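Protein male-specific lethal-3 (Drosophila melanogaster, PDB 3M9Q) serves as a histone-reading subunit of the male-specific lethal acetyltransferase complex, its chromodomain recognising a trimethylated histone H3 tail in X-chromosome dosage compensation. Local coordinates at residues Leu27-Asp32 with Val80-Thr85; Leu39-Val44 with Gln90-Leu95; Pro18-Gly23 with Tyr59-His64. The protein carries 1 engineered substitution. One frame throughout, in Å; residues are numbered along the deposited sequence. Where two conformers were deposited one is given.

Contact 1 (Leu27-Asp32 with Val80-Thr85); sequences LCYEPD and VLLKDT
L27 and L82 face each other as an antiparallel hydrogen-bonded pair, joined by two backbone bonds: L27 N gives its hydrogen to L82 O over 2.9 Å, and L82 N returns one to L27 O at 2.8 Å. A third bond, from Y29 N to V80 O at 2.9 Å, carries the pairing back to V80, the first residue of 80-85. Both leucine side chains stand on the same face of the sheet, their CB atoms 4.3 Å apart. The CD2 methyl of L27 lies 4.0 Å from D84 OD1, the two side chains crossing at about a right angle; D84 itself forms a salt bridge with R89. The Y29 side chain crosses that of L82 at a slant, the L82 CD1 methyl 4.0 Å from Y29 CE2 and equally near its hydroxyl oxygen, while CD2 of the Y29 ring lies 3.7 Å from V80 O. N88, L91 and Q92 of helix 86-100 pack on this same leucine and tyrosine surface. On the other face C28 and L81 form the non-hydrogen-bonded pair, and C28 CB touches L81 CD2 at 3.7 Å in the buried interior. Short strand 81-83 thus pairs at the sheet margin with strand 25-29, next to the C-terminal helix, as expected of a chromodomain with its SH3-like curled antiparallel sheet.

Contact 2 (Leu39-Val44 with Gln90-Leu95); sequences LYTSKV and QLQREL
L39 and Q92 bring strand 39-44 and helix 90-95 together at one end of the strand, where their CA atoms come within 5.4 Å; the two axes approach to 8.7 Å at an angle of 135° between their N-to-C directions. Q92 carries the contact. Q92 CG, anti to the backbone N (chi1 175°), lies against L39 CB, and the extended chain beyond it carries the amide to the strand backbone. There NE2 gives two hydrogen bonds, one to L39 O at 3.0 Å and one to T41 OG1, also at 3.0 Å. Both acceptors lie close to the plane of the amide, yet NE2 itself stands above the plane of the L39 carbonyl. The side chains of T41 and Q92 cross at about a right angle. L39 CD1 packs on the helix: this one methyl meets L91 CD2 at 4.1 Å and L95 CD1 at 4.0 Å, and it also lies close to the backbone of Q92. Y29 and L82 touch L39 as well, which joins this apolar patch to strands 25-29 and 81-83. A water adds a further link, accepting from L39 N and donating to Q92 O at 2.8 Å. Chemically, the two bonds given by a single NE2 would fix the rotation of the amide and distinguish its nitrogen from its oxygen, while the leucines supply apolar packing, so that helix 86-100 is held on the sheet by polar and apolar contacts together.

Contact 3 (Pro18-Gly23 with Tyr59-His64); sequences PLFHKG and YEYKIH
F20 and Y61 meet where irregular segment 18-23, which leads into the first strand of the chromodomain, passes over strand 59-64; the backbones stay apart, with 6.4 Å between the CA atoms of P18 and Y59 and 8.0 Å between those of F20 and Y61. The two aromatic rings form a T-shaped (edge-to-face) pair, centroids 5.6 Å apart and planes at 87°. F20 presents its edge, with CD2 over the face of Y61 but offset toward the rim, while its CB packs on Y61 CE1 at 3.8 Å. L81 of strand 81-83 touches both side chains, and V26 also packs on F20. At the far end of Y61 the hydroxyl oxygen accepts a hydrogen bond from L19 N, 3.0 Å long and nearly straight at 167°. Y61 therefore holds the loop twice, through its ring and through its oxygen, and an alanine here would probably leave L19 N without this acceptor and open a gap under the edge of F20. Two residues earlier on each segment, P18 lies across the ring of Y59, with P18 CD 3.7 Å from Y59 CZ; Y59 directs its own hydroxyl to E49 of strand 39-51. The proline makes a CH-pi contact here, its CB sitting 3.9 Å from the centroid of the Y59 ring and only 7° off the ring normal.

In the fold
From the N terminus, the chain first passes through loop 18-23, which contact 3 closes onto strand 57-65. It then enters strand 25-29, which contact 1 joins to strand 81-83, far along the chain. Strand 39-51 follows, and contact 2 ties its start to helix 86-100. Each pair of contacts crosses, one starting inside the span of the other and ending beyond it. Contacts 1 and 2 adjoin, with the backbone of C28 bonded to that of Y40, while contact 3 lies across the chain's centre from contact 2. K83 bonds to L19 O and L81 packs on F20, linking contacts 1 and 3. Together they bind N-terminal loop, sheet and C-terminal helix.

Contact 1 (Leu27-Asp32 with Val80-Thr85)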
loop_
_atom_site.group_PDB
_atom_site.type_symbol
_atom_site.label_atom_id
_atom_site.label_comp_id
_atom_site.label_asym_id
_atom_site.label_seq_id
_atom_site.Cartn_x
_atom_site.Cartn_y
_atom_site.Cartn_z
ATOM N N LEU A 27 -2.579 4.525 -2.039
ATOM C CA LEU A 27 -3.652 3.583 -2.323
ATOM C C LEU A 27 -3.076 2.177 -2.236
ATOM O O LEU A 27 -2.044 1.886 -2.841
ATOM C CB LEU A 27 -4.269 3.858 -3.697
ATOM C CG LEU A 27 -4.660 5.323 -3.945
ATOM C CD1 LEU A 27 -5.276 5.500 -5.332
ATOM C CD2 LEU A 27 -5.591 5.893 -2.873
ATOM N N CYS A 28 -3.724 1.321 -1.465
ATOM C CA CYS A 28 -3.206 -0.012 -1.165
ATOM C C CYS A 28 -4.098 -1.092 -1.752
ATOM O O CYS A 28 -5.298 -1.120 -1.512
ATOM C CB CYS A 28 -3.129 -0.216 0.355
ATOM S SG CYS A 28 -2.390 -1.796 0.868
ATOM N N TYR A 29 -3.495 -2.016 -2.481
ATOM C CA TYR A 29 -4.244 -3.155 -3.035
ATOM C C TYR A 29 -4.723 -4.096 -1.948
ATOM O O TYR A 29 -4.021 -4.403 -1.001
ATOM C CB TYR A 29 -3.407 -3.944 -4.049
ATOM C CG TYR A 29 -3.440 -3.377 -5.441
ATOM C CD1 TYR A 29 -4.603 -3.420 -6.196
ATOM C CD2 TYR A 29 -2.322 -2.783 -5.993
ATOM C CE1 TYR A 29 -4.637 -2.911 -7.474
ATOM C CE2 TYR A 29 -2.347 -2.265 -7.274
ATOM C CZ TYR A 29 -3.512 -2.332 -8.007
ATOM O OH TYR A 29 -3.592 -1.820 -9.288
ATOM N N GLU A 30 -5.951 -4.553 -2.127
ATOM C CA GLU A 30 -6.527 -5.637 -1.324
ATOM C C GLU A 30 -5.588 -6.847 -1.289
ATOM O O GLU A 30 -5.196 -7.340 -2.339
ATOM C CB GLU A 30 -7.874 -6.058 -1.942
ATOM C CG GLU A 30 -8.431 -7.380 -1.463
ATOM C CD GLU A 30 -8.852 -7.315 -0.037
ATOM O OE1 GLU A 30 -9.845 -6.574 0.222
ATOM O OE2 GLU A 30 -8.233 -7.985 0.812
ATOM N N PRO A 31 -5.232 -7.340 -0.088
ATOM C CA PRO A 31 -4.297 -8.466 -0.025
ATOM C C PRO A 31 -4.922 -9.842 -0.285
ATOM O O PRO A 31 -4.218 -10.784 -0.618
ATOM C CB PRO A 31 -3.770 -8.391 1.419
ATOM C CG PRO A 31 -4.862 -7.785 2.180
ATOM C CD PRO A 31 -5.473 -6.766 1.251
ATOM N N ASP A 32 -6.224 -9.959 -0.105
ATOM C CA ASP A 32 -6.930 -11.231 -0.321
ATOM C C ASP A 32 -7.032 -11.532 -1.819
ATOM O O ASP A 32 -7.735 -10.857 -2.560
ATOM C CB ASP A 32 -8.311 -11.139 0.327
ATOM C CG ASP A 32 -9.097 -12.423 0.257
ATOM O OD1 ASP A 32 -8.687 -13.364 -0.454
ATOM O OD2 ASP A 32 -10.142 -12.488 0.941
ATOM N N VAL A 80 2.481 -3.241 -3.256
ATOM C CA VAL A 80 1.015 -3.182 -3.180
ATOM C C VAL A 80 0.495 -1.757 -3.041
ATOM O O VAL A 80 -0.711 -1.539 -2.937
ATOM C CB VAL A 80 0.449 -4.077 -2.053
ATOM C CG1 VAL A 80 0.902 -5.529 -2.247
ATOM C CG2 VAL A 80 0.838 -3.563 -0.674
ATOM N N LEU A 81 1.415 -0.801 -3.076
ATOM C CA LEU A 81 1.074 0.619 -2.905
ATOM C C LEU A 81 1.158 1.395 -4.209
ATOM O O LEU A 81 2.008 1.133 -5.063
ATOM C CB LEU A 81 2.002 1.255 -1.867
ATOM C CG LEU A 81 1.905 0.676 -0.459
ATOM C CD1 LEU A 81 2.852 1.434 0.475
ATOM C CD2 LEU A 81 0.471 0.718 0.037
ATOM N N LEU A 82 0.259 2.359 -4.346
ATOM C CA LEU A 82 0.250 3.305 -5.458
ATOM C C LEU A 82 0.228 4.729 -4.951
ATOM O O LEU A 82 -0.414 5.039 -3.953
ATOM C CB LEU A 82 -0.974 3.094 -6.344
ATOM C CG LEU A 82 -1.074 1.784 -7.126
ATOM C CD1 LEU A 82 -2.423 1.675 -7.823
ATOM C CD2 LEU A 82 0.066 1.638 -8.128
ATOM N N LYS A 83 0.904 5.596 -5.686
ATOM C CA LYS A 83 0.843 7.037 -5.446
ATOM C C LYS A 83 -0.570 7.578 -5.660
ATOM O O LYS A 83 -1.317 7.086 -6.496
ATOM C CB LYS A 83 1.820 7.765 -6.367
ATOM C CG LYS A 83 3.290 7.496 -6.067
ATOM C CD LYS A 83 3.735 8.222 -4.825
ATOM C CE LYS A 83 5.168 7.902 -4.444
ATOM N NZ LYS A 83 5.593 8.728 -3.288
ATOM N N ASP A 84 -0.900 8.609 -4.892
ATOM C CA ASP A 84 -2.250 9.204 -4.863
ATOM C C ASP A 84 -2.469 10.210 -5.990
ATOM O O ASP A 84 -2.890 11.340 -5.772
ATOM C CB ASP A 84 -2.467 9.875 -3.511
ATOM C CG ASP A 84 -3.913 10.240 -3.253
ATOM O OD1 ASP A 84 -4.807 9.634 -3.886
ATOM O OD2 ASP A 84 -4.131 11.136 -2.409
ATOM N N THR A 85 -2.158 9.783 -7.201
ATOM C CA THR A 85 -2.353 10.586 -8.416
ATOM C C THR A 85 -3.794 10.510 -8.900
ATOM O O THR A 85 -4.534 9.599 -8.556
ATOM C CB THR A 85 -1.467 10.071 -9.550
ATOM O OG1 THR A 85 -1.857 8.722 -9.832
ATOM C CG2 THR A 85 0.021 10.136 -9.182
#

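Contact 2 (Leu39-Val44 with Gln90-Leu95)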
loop_
_atom_site.group_PDB
_atom_site.type_symbol
_atom_site.label_atom_id
_atom_site.label_comp_id
_atom_site.label_asym_id
_atom_site.label_seq_id
_atom_site.Cartn_x
_atom_site.Cartn_y
_atom_site.Cartn_z
ATOM N N LEU A 39 -8.614 -1.063 -4.416
ATOM C CA LEU A 39 -7.644 -0.197 -3.744
ATOM C C LEU A 39 -8.271 0.518 -2.569
ATOM O O LEU A 39 -9.384 1.033 -2.659
ATOM C CB LEU A 39 -7.100 0.849 -4.714
ATOM C CG LEU A 39 -6.159 0.314 -5.792
ATOM C CD1 LEU A 39 -6.111 1.254 -7.002
ATOM C CD2 LEU A 39 -4.756 0.064 -5.218
ATOM N N TYR A 40 -7.536 0.558 -1.469
ATOM C CA TYR A 40 -7.966 1.259 -0.258
ATOM C C TYR A 40 -7.145 2.504 -0.022
ATOM O O TYR A 40 -5.913 2.462 -0.034
ATOM C CB TYR A 40 -7.826 0.345 0.957
ATOM C CG TYR A 40 -8.656 -0.921 0.850
ATOM C CD1 TYR A 40 -10.043 -0.875 0.854
ATOM C CD2 TYR A 40 -8.060 -2.156 0.701
ATOM C CE1 TYR A 40 -10.803 -2.040 0.740
ATOM C CE2 TYR A 40 -8.810 -3.316 0.596
ATOM C CZ TYR A 40 -10.169 -3.255 0.622
ATOM O OH TYR A 40 -10.922 -4.411 0.510
ATOM N N THR A 41 -7.823 3.613 0.226
ATOM C CA THR A 41 -7.158 4.870 0.575
ATOM C C THR A 41 -6.556 4.734 1.964
ATOM O O THR A 41 -7.233 4.372 2.921
ATOM C CB THR A 41 -8.149 6.033 0.524
ATOM O OG1 THR A 41 -8.830 5.987 -0.741
ATOM C CG2 THR A 41 -7.454 7.372 0.694
ATOM N N SER A 42 -5.258 4.991 2.041
ATOM C CA SER A 42 -4.462 4.689 3.227
ATOM C C SER A 42 -3.491 5.814 3.555
ATOM O O SER A 42 -3.195 6.665 2.725
ATOM C CB SER A 42 -3.666 3.402 2.977
ATOM O OG SER A 42 -4.506 2.337 2.550
ATOM N N LYS A 43 -2.995 5.798 4.784
ATOM C CA LYS A 43 -2.021 6.775 5.267
ATOM C C LYS A 43 -0.811 6.038 5.807
ATOM O O LYS A 43 -0.946 5.102 6.592
ATOM C CB LYS A 43 -2.651 7.630 6.374
ATOM C CG LYS A 43 -1.728 8.666 7.020
ATOM C CD LYS A 43 -2.436 9.365 8.178
ATOM C CE LYS A 43 -1.602 10.448 8.832
ATOM N NZ LYS A 43 -2.331 11.035 10.003
ATOM N N VAL A 44 0.372 6.476 5.410
ATOM C CA VAL A 44 1.612 5.850 5.863
ATOM C C VAL A 44 1.940 6.332 7.272
ATOM O O VAL A 44 2.079 7.529 7.538
ATOM C CB VAL A 44 2.786 6.139 4.910
ATOM C CG1 VAL A 44 4.079 5.491 5.423
ATOM C CG2 VAL A 44 2.456 5.665 3.489
ATOM N N GLN A 90 -8.679 7.385 -10.234
ATOM C CA GLN A 90 -9.638 6.909 -11.232
ATOM C C GLN A 90 -9.609 5.388 -11.308
ATOM O O GLN A 90 -10.647 4.745 -11.391
ATOM C CB GLN A 90 -9.386 7.528 -12.612
ATOM C CG GLN A 90 -9.728 9.020 -12.680
ATOM C CD GLN A 90 -11.214 9.316 -12.567
ATOM O OE1 GLN A 90 -12.061 8.420 -12.655
ATOM N NE2 GLN A 90 -11.539 10.582 -12.362
ATOM N N LEU A 91 -8.421 4.803 -11.255
ATOM C CA LEU A 91 -8.290 3.338 -11.253
ATOM C C LEU A 91 -9.047 2.754 -10.066
ATOM O O LEU A 91 -9.792 1.782 -10.196
ATOM C CB LEU A 91 -6.819 2.917 -11.213
ATOM C CG LEU A 91 -6.551 1.415 -11.083
ATOM C CD1 LEU A 91 -7.123 0.656 -12.276
ATOM C CD2 LEU A 91 -5.061 1.156 -10.948
ATOM N N GLN A 92 -8.877 3.377 -8.909
ATOM C CA GLN A 92 -9.572 2.920 -7.704
ATOM C C GLN A 92 -11.092 2.914 -7.923
ATOM O O GLN A 92 -11.786 1.965 -7.563
ATOM C CB GLN A 92 -9.176 3.808 -6.526
ATOM C CG GLN A 92 -9.910 3.515 -5.231
ATOM C CD GLN A 92 -9.478 4.466 -4.143
ATOM O OE1 GLN A 92 -9.187 5.634 -4.423
ATOM N NE2 GLN A 92 -9.385 3.973 -2.908
ATOM N N ARG A 93 -11.607 3.973 -8.538
ATOM C CA ARG A 93 -13.049 4.083 -8.776
ATOM C C ARG A 93 -13.524 3.032 -9.777
ATOM O O ARG A 93 -14.594 2.448 -9.636
ATOM C CB ARG A 93 -13.421 5.496 -9.240
ATOM C CG ARG A 93 -13.296 6.520 -8.116
ATOM C CD ARG A 93 -13.311 7.958 -8.584
ATOM N NE ARG A 93 -14.621 8.402 -9.068
ATOM C CZ ARG A 93 -15.586 8.895 -8.298
ATOM N NH1 ARG A 93 -15.447 8.959 -6.984
ATOM N NH2 ARG A 93 -16.711 9.298 -8.845
ATOM N N GLU A 94 -12.700 2.783 -10.780
ATOM C CA GLU A 94 -13.009 1.792 -11.813
ATOM C C GLU A 94 -13.075 0.395 -11.211
ATOM O O GLU A 94 -13.999 -0.376 -11.472
ATOM C CB GLU A 94 -11.941 1.844 -12.907
ATOM C CG GLU A 94 -12.070 0.777 -13.976
ATOM C CD GLU A 94 -11.097 0.995 -15.121
ATOM O OE1 GLU A 94 -11.098 2.103 -15.701
ATOM O OE2 GLU A 94 -10.335 0.060 -15.440
ATOM N N LEU A 95 -12.080 0.086 -10.396
ATOM C CA LEU A 95 -11.993 -1.228 -9.751
ATOM C C LEU A 95 -13.151 -1.440 -8.782
ATOM O O LEU A 95 -13.716 -2.535 -8.684
ATOM C CB LEU A 95 -10.668 -1.392 -9.013
ATOM C CG LEU A 95 -9.419 -1.523 -9.880
ATOM C CD1 LEU A 95 -8.174 -1.564 -8.991
ATOM C CD2 LEU A 95 -9.523 -2.776 -10.748
HETATM O O HOH W 1 -10.950 0.049 -5.669
#

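Contact 3 (Pro18-Gly23 with Tyr59-His64)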
loop_
_atom_site.group_PDB
_atom_site.type_symbol
_atom_site.label_atom_id
_atom_site.label_comp_id
_atom_site.label_asym_id
_atom_site.label_seq_id
_atom_site.Cartn_x
_atom_site.Cartn_y
_atom_site.Cartn_z
ATOM N N PRO A 18 13.401 3.625 -0.875
ATOM C CA PRO A 18 12.124 3.939 -0.244
ATOM C C PRO A 18 11.313 4.840 -1.148
ATOM O O PRO A 18 11.841 5.812 -1.687
ATOM C CB PRO A 18 12.536 4.664 1.034
ATOM C CG PRO A 18 13.854 5.278 0.717
ATOM C CD PRO A 18 14.523 4.375 -0.279
ATOM N N LEU A 19 10.049 4.498 -1.337
ATOM C CA LEU A 19 9.229 5.129 -2.375
ATOM C C LEU A 19 8.093 5.967 -1.841
ATOM O O LEU A 19 7.497 6.745 -2.581
ATOM C CB LEU A 19 8.672 4.068 -3.312
ATOM C CG LEU A 19 9.718 3.268 -4.088
ATOM C CD1 LEU A 19 9.017 2.325 -5.049
ATOM C CD2 LEU A 19 10.682 4.175 -4.832
ATOM N N PHE A 20 7.798 5.791 -0.560
ATOM C CA PHE A 20 6.708 6.510 0.120
ATOM C C PHE A 20 7.215 7.025 1.451
ATOM O O PHE A 20 8.194 6.498 1.992
ATOM C CB PHE A 20 5.492 5.587 0.320
ATOM C CG PHE A 20 5.012 4.940 -0.951
ATOM C CD1 PHE A 20 4.118 5.592 -1.787
ATOM C CD2 PHE A 20 5.463 3.688 -1.322
ATOM C CE1 PHE A 20 3.697 4.990 -2.954
ATOM C CE2 PHE A 20 5.058 3.099 -2.484
ATOM C CZ PHE A 20 4.172 3.745 -3.302
ATOM N N HIS A 21 6.550 8.032 1.991
ATOM C CA HIS A 21 7.002 8.673 3.227
ATOM C C HIS A 21 5.920 8.726 4.286
ATOM O O HIS A 21 4.728 8.687 3.988
ATOM C CB HIS A 21 7.520 10.091 2.942
ATOM C CG HIS A 21 6.490 11.015 2.368
ATOM N ND1 HIS A 21 6.326 11.201 1.010
ATOM C CD2 HIS A 21 5.572 11.804 2.970
ATOM C CE1 HIS A 21 5.351 12.068 0.804
ATOM N NE2 HIS A 21 4.870 12.445 1.974
ATOM N N LYS A 22 6.352 8.809 5.535
ATOM C CA LYS A 22 5.429 8.994 6.653
ATOM C C LYS A 22 4.503 10.175 6.404
ATOM O O LYS A 22 4.942 11.267 6.054
ATOM C CB LYS A 22 6.187 9.189 7.975
ATOM C CG LYS A 22 5.259 9.356 9.175
ATOM C CD LYS A 22 5.986 9.301 10.515
ATOM C CE LYS A 22 4.997 9.404 11.686
ATOM N NZ LYS A 22 5.662 9.276 13.023
ATOM N N GLY A 23 3.210 9.942 6.607
ATOM C CA GLY A 23 2.184 10.962 6.439
ATOM C C GLY A 23 1.537 10.969 5.072
ATOM O O GLY A 23 0.492 11.572 4.885
ATOM N N TYR A 59 11.925 -2.177 2.422
ATOM C CA TYR A 59 11.137 -1.264 3.261
ATOM C C TYR A 59 9.782 -1.838 3.619
ATOM O O TYR A 59 9.077 -2.384 2.781
ATOM C CB TYR A 59 11.014 0.117 2.588
ATOM C CG TYR A 59 12.383 0.713 2.455
ATOM C CD1 TYR A 59 12.938 1.464 3.485
ATOM C CD2 TYR A 59 13.168 0.441 1.344
ATOM C CE1 TYR A 59 14.226 1.958 3.395
ATOM C CE2 TYR A 59 14.461 0.921 1.250
ATOM C CZ TYR A 59 14.983 1.678 2.278
ATOM O OH TYR A 59 16.274 2.141 2.176
ATOM N N GLU A 60 9.457 -1.721 4.899
ATOM C CA GLU A 60 8.151 -2.096 5.423
ATOM C C GLU A 60 7.382 -0.833 5.729
ATOM O O GLU A 60 7.810 -0.013 6.536
ATOM C CB GLU A 60 8.285 -2.910 6.704
ATOM C CG GLU A 60 8.820 -4.289 6.510
ATOM C CD GLU A 60 8.652 -5.148 7.744
ATOM O OE1 GLU A 60 8.519 -4.597 8.860
ATOM O OE2 GLU A 60 8.647 -6.379 7.584
ATOM N N TYR A 61 6.238 -0.693 5.071
ATOM C CA TYR A 61 5.384 0.479 5.213
ATOM C C TYR A 61 4.203 0.143 6.089
ATOM O O TYR A 61 3.307 -0.589 5.686
ATOM C CB TYR A 61 4.905 0.948 3.834
ATOM C CG TYR A 61 6.039 1.270 2.880
ATOM C CD1 TYR A 61 6.569 2.553 2.798
ATOM C CD2 TYR A 61 6.599 0.289 2.076
ATOM C CE1 TYR A 61 7.618 2.851 1.935
ATOM C CE2 TYR A 61 7.644 0.580 1.209
ATOM C CZ TYR A 61 8.156 1.859 1.148
ATOM O OH TYR A 61 9.192 2.164 0.289
ATOM N N LYS A 62 4.220 0.650 7.312
ATOM C CA LYS A 62 3.058 0.513 8.187
ATOM C C LYS A 62 2.019 1.521 7.748
ATOM O O LYS A 62 2.293 2.721 7.677
ATOM C CB LYS A 62 3.406 0.720 9.664
ATOM C CG LYS A 62 2.235 0.332 10.573
ATOM C CD LYS A 62 2.465 0.582 12.044
ATOM C CE LYS A 62 1.264 0.086 12.836
ATOM N NZ LYS A 62 1.473 0.152 14.307
ATOM N N ILE A 63 0.832 1.018 7.445
ATOM C CA ILE A 63 -0.247 1.867 6.959
ATOM C C ILE A 63 -1.525 1.740 7.762
ATOM O O ILE A 63 -1.809 0.724 8.393
ATOM C CB ILE A 63 -0.541 1.626 5.460
ATOM C CG1 ILE A 63 -1.067 0.211 5.215
ATOM C CG2 ILE A 63 0.691 1.934 4.595
ATOM C CD1 ILE A 63 -1.524 -0.016 3.759
ATOM N N HIS A 64 -2.265 2.837 7.722
ATOM C CA HIS A 64 -3.599 2.974 8.287
ATOM C C HIS A 64 -4.609 3.072 7.154
ATOM O O HIS A 64 -4.410 3.801 6.188
ATOM C CB HIS A 64 -3.663 4.250 9.136
ATOM C CG HIS A 64 -5.024 4.541 9.687
ATOM N ND1 HIS A 64 -5.542 3.846 10.755
ATOM C CD2 HIS A 64 -5.977 5.433 9.320
ATOM C CE1 HIS A 64 -6.754 4.298 11.028
ATOM N NE2 HIS A 64 -7.039 5.266 10.175
#